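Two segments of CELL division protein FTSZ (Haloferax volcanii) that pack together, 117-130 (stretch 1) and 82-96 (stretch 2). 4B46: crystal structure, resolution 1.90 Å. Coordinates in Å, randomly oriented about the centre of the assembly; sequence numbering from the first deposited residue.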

# COMPACT_ATOMS: atom_id res chain seq x y z
N PRO A 117 -6.70 -3.19 -11.39
CA PRO A 117 -6.79 -4.65 -11.49
C PRO A 117 -6.40 -5.19 -12.86
O PRO A 117 -5.90 -6.32 -12.96
CB PRO A 117 -8.28 -4.93 -11.25
CG PRO A 117 -8.78 -3.73 -10.54
CD PRO A 117 -8.02 -2.59 -11.12
N VAL A 118 -6.66 -4.41 -13.91
CA VAL A 118 -6.29 -4.80 -15.26
C VAL A 118 -4.77 -4.87 -15.36
O VAL A 118 -4.21 -5.82 -15.90
CB VAL A 118 -6.87 -3.81 -16.31
CG1 VAL A 118 -6.22 -4.03 -17.70
CG2 VAL A 118 -8.37 -3.96 -16.39
N LEU A 119 -4.10 -3.87 -14.80
CA LEU A 119 -2.64 -3.88 -14.82
C LEU A 119 -2.08 -5.04 -14.00
O LEU A 119 -1.14 -5.72 -14.45
CB LEU A 119 -2.06 -2.56 -14.29
CG LEU A 119 -0.52 -2.54 -14.20
CD1 LEU A 119 0.15 -2.81 -15.55
CD2 LEU A 119 -0.03 -1.22 -13.60
N ALA A 120 -2.65 -5.28 -12.81
CA ALA A 120 -2.13 -6.35 -11.95
C ALA A 120 -2.17 -7.70 -12.66
O ALA A 120 -1.22 -8.46 -12.61
CB ALA A 120 -2.90 -6.41 -10.62
N LYS A 121 -3.29 -7.97 -13.33
CA LYS A 121 -3.46 -9.19 -14.10
C LYS A 121 -2.43 -9.28 -15.24
O LYS A 121 -1.82 -10.33 -15.46
CB LYS A 121 -4.88 -9.26 -14.67
CG LYS A 121 -5.22 -10.61 -15.28
CD LYS A 121 -6.63 -10.63 -15.86
CE LYS A 121 -6.92 -11.98 -16.50
NZ LYS A 121 -8.20 -11.98 -17.27
N HIS A 122 -2.23 -8.17 -15.94
CA HIS A 122 -1.26 -8.10 -17.03
C HIS A 122 0.15 -8.40 -16.52
O HIS A 122 0.91 -9.16 -17.14
CB HIS A 122 -1.32 -6.71 -17.67
CG HIS A 122 -0.15 -6.38 -18.56
ND1 HIS A 122 -0.11 -6.72 -19.89
CD2 HIS A 122 1.00 -5.73 -18.29
CE1 HIS A 122 1.03 -6.30 -20.41
NE2 HIS A 122 1.73 -5.70 -19.47
N LEU A 123 0.50 -7.81 -15.38
CA LEU A 123 1.82 -8.01 -14.79
C LEU A 123 2.08 -9.47 -14.37
O LEU A 123 3.16 -10.01 -14.62
CB LEU A 123 2.04 -7.08 -13.61
CG LEU A 123 2.15 -5.60 -13.94
CD1 LEU A 123 2.23 -4.76 -12.67
CD2 LEU A 123 3.36 -5.37 -14.82
N LYS A 124 1.09 -10.09 -13.74
CA LYS A 124 1.24 -11.49 -13.31
C LYS A 124 1.35 -12.43 -14.51
O LYS A 124 1.91 -13.53 -14.42
CB LYS A 124 0.06 -11.91 -12.42
CG LYS A 124 0.20 -11.41 -10.98
CD LYS A 124 -0.81 -12.04 -10.02
CE LYS A 124 -0.64 -13.54 -9.92
NZ LYS A 124 0.72 -13.90 -9.45
N ARG A 125 0.83 -11.97 -15.64
CA ARG A 125 0.81 -12.77 -16.86
C ARG A 125 2.18 -12.83 -17.54
O ARG A 125 2.53 -13.82 -18.18
CB ARG A 125 -0.22 -12.20 -17.82
CG ARG A 125 -1.11 -13.21 -18.47
CD ARG A 125 -2.38 -12.56 -19.00
NE ARG A 125 -3.15 -13.49 -19.81
CZ ARG A 125 -3.21 -13.44 -21.14
NH1 ARG A 125 -2.56 -12.50 -21.80
NH2 ARG A 125 -3.94 -14.34 -21.79
N ILE A 126 2.96 -11.76 -17.41
CA ILE A 126 4.23 -11.69 -18.13
C ILE A 126 5.46 -11.76 -17.23
O ILE A 126 6.55 -12.11 -17.70
CB ILE A 126 4.31 -10.46 -19.09
CG1 ILE A 126 4.74 -9.21 -18.32
CG2 ILE A 126 2.97 -10.24 -19.80
CD1 ILE A 126 4.73 -7.96 -19.17
N TYR A 127 5.31 -11.41 -15.95
CA TYR A 127 6.43 -11.47 -15.01
C TYR A 127 6.20 -12.54 -13.95
O TYR A 127 5.06 -12.92 -13.68
CB TYR A 127 6.66 -10.12 -14.32
CG TYR A 127 7.00 -8.99 -15.27
CD1 TYR A 127 8.17 -9.03 -16.02
CD2 TYR A 127 6.16 -7.90 -15.41
CE1 TYR A 127 8.49 -8.00 -16.90
CE2 TYR A 127 6.47 -6.86 -16.27
CZ TYR A 127 7.63 -6.91 -17.01
OH TYR A 127 7.93 -5.88 -17.87
N THR A 128 7.28 -13.01 -13.34
CA THR A 128 7.18 -14.05 -12.31
C THR A 128 7.43 -13.53 -10.90
O THR A 128 7.26 -14.27 -9.94
CB THR A 128 8.14 -15.23 -12.61
OG1 THR A 128 9.46 -14.73 -12.84
CG2 THR A 128 7.68 -15.99 -13.84
N GLU A 129 7.85 -12.28 -10.76
CA GLU A 129 7.98 -11.68 -9.43
C GLU A 129 6.59 -11.46 -8.82
O GLU A 129 5.61 -11.34 -9.56
CB GLU A 129 8.72 -10.33 -9.50
CG GLU A 129 10.20 -10.42 -9.85
CD GLU A 129 10.45 -10.39 -11.34
OE1 GLU A 129 9.46 -10.33 -12.11
OE2 GLU A 129 11.64 -10.40 -11.74
N PRO A 130 6.49 -11.41 -7.48
CA PRO A 130 5.18 -11.12 -6.86
C PRO A 130 4.62 -9.77 -7.31
O PRO A 130 5.39 -8.83 -7.51
CB PRO A 130 5.50 -11.08 -5.36
CG PRO A 130 6.75 -11.89 -5.20
CD PRO A 130 7.54 -11.66 -6.47
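Stretch 2 (82-96) DIDEVQGAIDSIPVH

Packing of residues 82-96 on residues 117-130 of the FtsZ chain. Stretch 1 is helical from Pro117 to Ile126, continuing a helix that begins earlier in the chain, and runs on as loop from Tyr127, the first residue to leave helical phi/psi. Stretch 2 enters at Asp82, in the N-cap position though its side chain makes no capping bond, forms a helix from Ile83, passes through a type I turn from Ile90 to Ile93, and reaches a 3-10 segment at Val95 and His96. The two helices run in broadly the same sense, crossing at -58° with their axes 11.3 Å apart at closest approach, a spacing wide enough for side chains to fill the gap. Their register pairs Leu119 with Ile83 (CA to CA 7.4 Å), Leu123 with Gln87 (CA to CA 9.0 Å) and, beyond the helices, Tyr127 with Val95 (CA to CA 8.7 Å). Together the stretches bury 522 Å².

Val118 opens the contact lightly, its CG1 4.4 Å from Ile83 CD1. Leu119 leaves its backbone sideways, but the t, p rotamer brings its CD1 among three aliphatic side chains: Ile83 CD1 at 4.2 Å, Val86 CG1 at 4.1 Å and Ile90 CD1 at 4.2 Å. One turn on, His122 points toward stretch 2 and is held in two ways. Ile83 CG1 lies over one ring face, 3.7 Å from the centroid of the His122 ring, in a CH-pi contact, while at the ring edge His122 NE2 donates a short, nearly straight hydrogen bond to Gln87 OE1 (2.6 Å, 167°). Leu123 extends the apolar layer, its CD2 3.9 Å from Ile90 CD1. Ile126 comes in beside the polar pair, with CD1 3.3 Å from Gln87 OE1.

Tyr127 has the largest covered area on stretch 1. Its OH accepts a hydrogen bond from Gln87 NE2 (3.0 Å), so the Gln87 amide joins His122, on the helix, to Tyr127, just past its end; Gln87 NE2 also donates to Asp91 OD1 (2.8 Å) within its own stretch, which helps fix the amide in place. A water hydrogen-bonds to Tyr127 OH (2.8 Å) and weakly donates to Asp91 OD1 (3.5 Å). Apolar contacts complete the Tyr127 site: CE2 of Tyr127 lies 4.0 Å from Ile90 CG2, and CD1 of Tyr127 lies 3.9 Å from Val95 CG1, which makes an off-centre CH-pi contact with the ring. Glu129 closes the interface against the same valine, its OE1 3.7 Å from Val95 CG1.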

# COMPACT_ATOMS: atom_id res chain seq x y z
N ASP A 82 -5.36 0.12 -23.90
CA ASP A 82 -4.08 0.81 -23.97
C ASP A 82 -2.97 0.20 -23.11
O ASP A 82 -2.00 0.88 -22.78
CB ASP A 82 -4.27 2.30 -23.63
CG ASP A 82 -5.12 3.04 -24.67
OD1 ASP A 82 -5.17 2.61 -25.85
OD2 ASP A 82 -5.73 4.07 -24.31
N ILE A 83 -3.11 -1.08 -22.76
CA ILE A 83 -2.15 -1.73 -21.87
C ILE A 83 -0.73 -1.72 -22.46
O ILE A 83 0.25 -1.71 -21.72
CB ILE A 83 -2.57 -3.18 -21.49
CG1 ILE A 83 -1.84 -3.62 -20.23
CG2 ILE A 83 -2.34 -4.16 -22.64
CD1 ILE A 83 -2.20 -2.78 -19.00
N ASP A 84 -0.63 -1.68 -23.79
CA ASP A 84 0.68 -1.66 -24.42
C ASP A 84 1.39 -0.32 -24.21
O ASP A 84 2.62 -0.27 -24.21
CB ASP A 84 0.59 -2.02 -25.91
CG ASP A 84 0.31 -3.50 -26.13
OD1 ASP A 84 0.75 -4.32 -25.30
OD2 ASP A 84 -0.36 -3.86 -27.12
N GLU A 85 0.63 0.75 -24.03
CA GLU A 85 1.24 2.05 -23.69
C GLU A 85 1.91 1.96 -22.33
O GLU A 85 3.01 2.47 -22.12
CB GLU A 85 0.19 3.16 -23.65
CG GLU A 85 -0.31 3.60 -25.01
CD GLU A 85 -1.11 4.88 -24.92
OE1 GLU A 85 -2.28 4.84 -24.50
OE2 GLU A 85 -0.56 5.95 -25.27
N VAL A 86 1.22 1.32 -21.39
CA VAL A 86 1.76 1.15 -20.06
C VAL A 86 2.99 0.25 -20.12
O VAL A 86 4.04 0.57 -19.55
CB VAL A 86 0.72 0.55 -19.11
CG1 VAL A 86 1.29 0.46 -17.69
CG2 VAL A 86 -0.55 1.38 -19.14
N GLN A 87 2.87 -0.86 -20.85
CA GLN A 87 3.97 -1.82 -20.99
C GLN A 87 5.19 -1.18 -21.64
O GLN A 87 6.33 -1.53 -21.33
CB GLN A 87 3.54 -3.06 -21.77
CG GLN A 87 4.56 -4.20 -21.74
CD GLN A 87 4.95 -4.58 -20.31
OE1 GLN A 87 4.10 -4.69 -19.42
NE2 GLN A 87 6.25 -4.77 -20.09
N GLY A 88 4.94 -0.23 -22.54
CA GLY A 88 6.00 0.53 -23.17
C GLY A 88 6.90 1.16 -22.12
O GLY A 88 8.12 1.05 -22.21
N ALA A 89 6.29 1.80 -21.13
CA ALA A 89 7.02 2.42 -20.02
C ALA A 89 7.67 1.42 -19.07
O ALA A 89 8.75 1.67 -18.54
CB ALA A 89 6.10 3.32 -19.24
N ILE A 90 6.97 0.32 -18.81
CA ILE A 90 7.49 -0.72 -17.94
C ILE A 90 8.72 -1.39 -18.57
O ILE A 90 9.63 -1.85 -17.86
CB ILE A 90 6.40 -1.76 -17.61
CG1 ILE A 90 5.26 -1.09 -16.83
CG2 ILE A 90 6.95 -2.91 -16.79
CD1 ILE A 90 4.09 -1.99 -16.59
N ASP A 91 8.78 -1.40 -19.90
CA ASP A 91 9.91 -2.00 -20.61
C ASP A 91 11.25 -1.30 -20.34
O ASP A 91 12.30 -1.82 -20.69
CB ASP A 91 9.64 -2.04 -22.11
CG ASP A 91 8.68 -3.15 -22.50
OD1 ASP A 91 8.48 -4.08 -21.70
OD2 ASP A 91 8.12 -3.08 -23.62
N SER A 92 11.20 -0.12 -19.73
CA SER A 92 12.41 0.63 -19.42
C SER A 92 12.88 0.34 -17.99
O SER A 92 14.02 0.65 -17.62
CB SER A 92 12.19 2.13 -19.63
OG SER A 92 11.74 2.39 -20.95
N ILE A 93 12.00 -0.26 -17.20
CA ILE A 93 12.31 -0.66 -15.83
C ILE A 93 13.24 -1.87 -15.79
O ILE A 93 12.98 -2.87 -16.46
CB ILE A 93 11.02 -1.04 -15.08
CG1 ILE A 93 10.17 0.20 -14.82
CG2 ILE A 93 11.32 -1.79 -13.79
CD1 ILE A 93 8.83 -0.10 -14.19
N PRO A 94 14.32 -1.80 -15.00
CA PRO A 94 15.18 -2.97 -14.82
C PRO A 94 14.49 -3.98 -13.90
O PRO A 94 14.76 -4.03 -12.69
CB PRO A 94 16.42 -2.38 -14.14
CG PRO A 94 15.88 -1.21 -13.36
CD PRO A 94 14.73 -0.66 -14.16
N VAL A 95 13.60 -4.78 -14.48
CA VAL A 95 12.76 -5.69 -13.71
C VAL A 95 13.57 -6.77 -12.98
O VAL A 95 13.20 -7.18 -11.88
CB VAL A 95 11.66 -6.32 -14.59
CG1 VAL A 95 10.83 -7.33 -13.80
CG2 VAL A 95 10.75 -5.22 -15.15
N HIS A 96 14.69 -7.21 -13.56
CA HIS A 96 15.55 -8.19 -12.89
C HIS A 96 16.09 -7.67 -11.56
O HIS A 96 16.57 -8.45 -10.74
CB HIS A 96 16.71 -8.61 -13.80
CG HIS A 96 16.29 -9.39 -15.00
ND1 HIS A 96 15.58 -10.57 -14.92
CD2 HIS A 96 16.50 -9.17 -16.32
CE1 HIS A 96 15.35 -11.03 -16.14
NE2 HIS A 96 15.89 -10.20 -17.01
O HOH W 1 10.07 -6.33 -19.60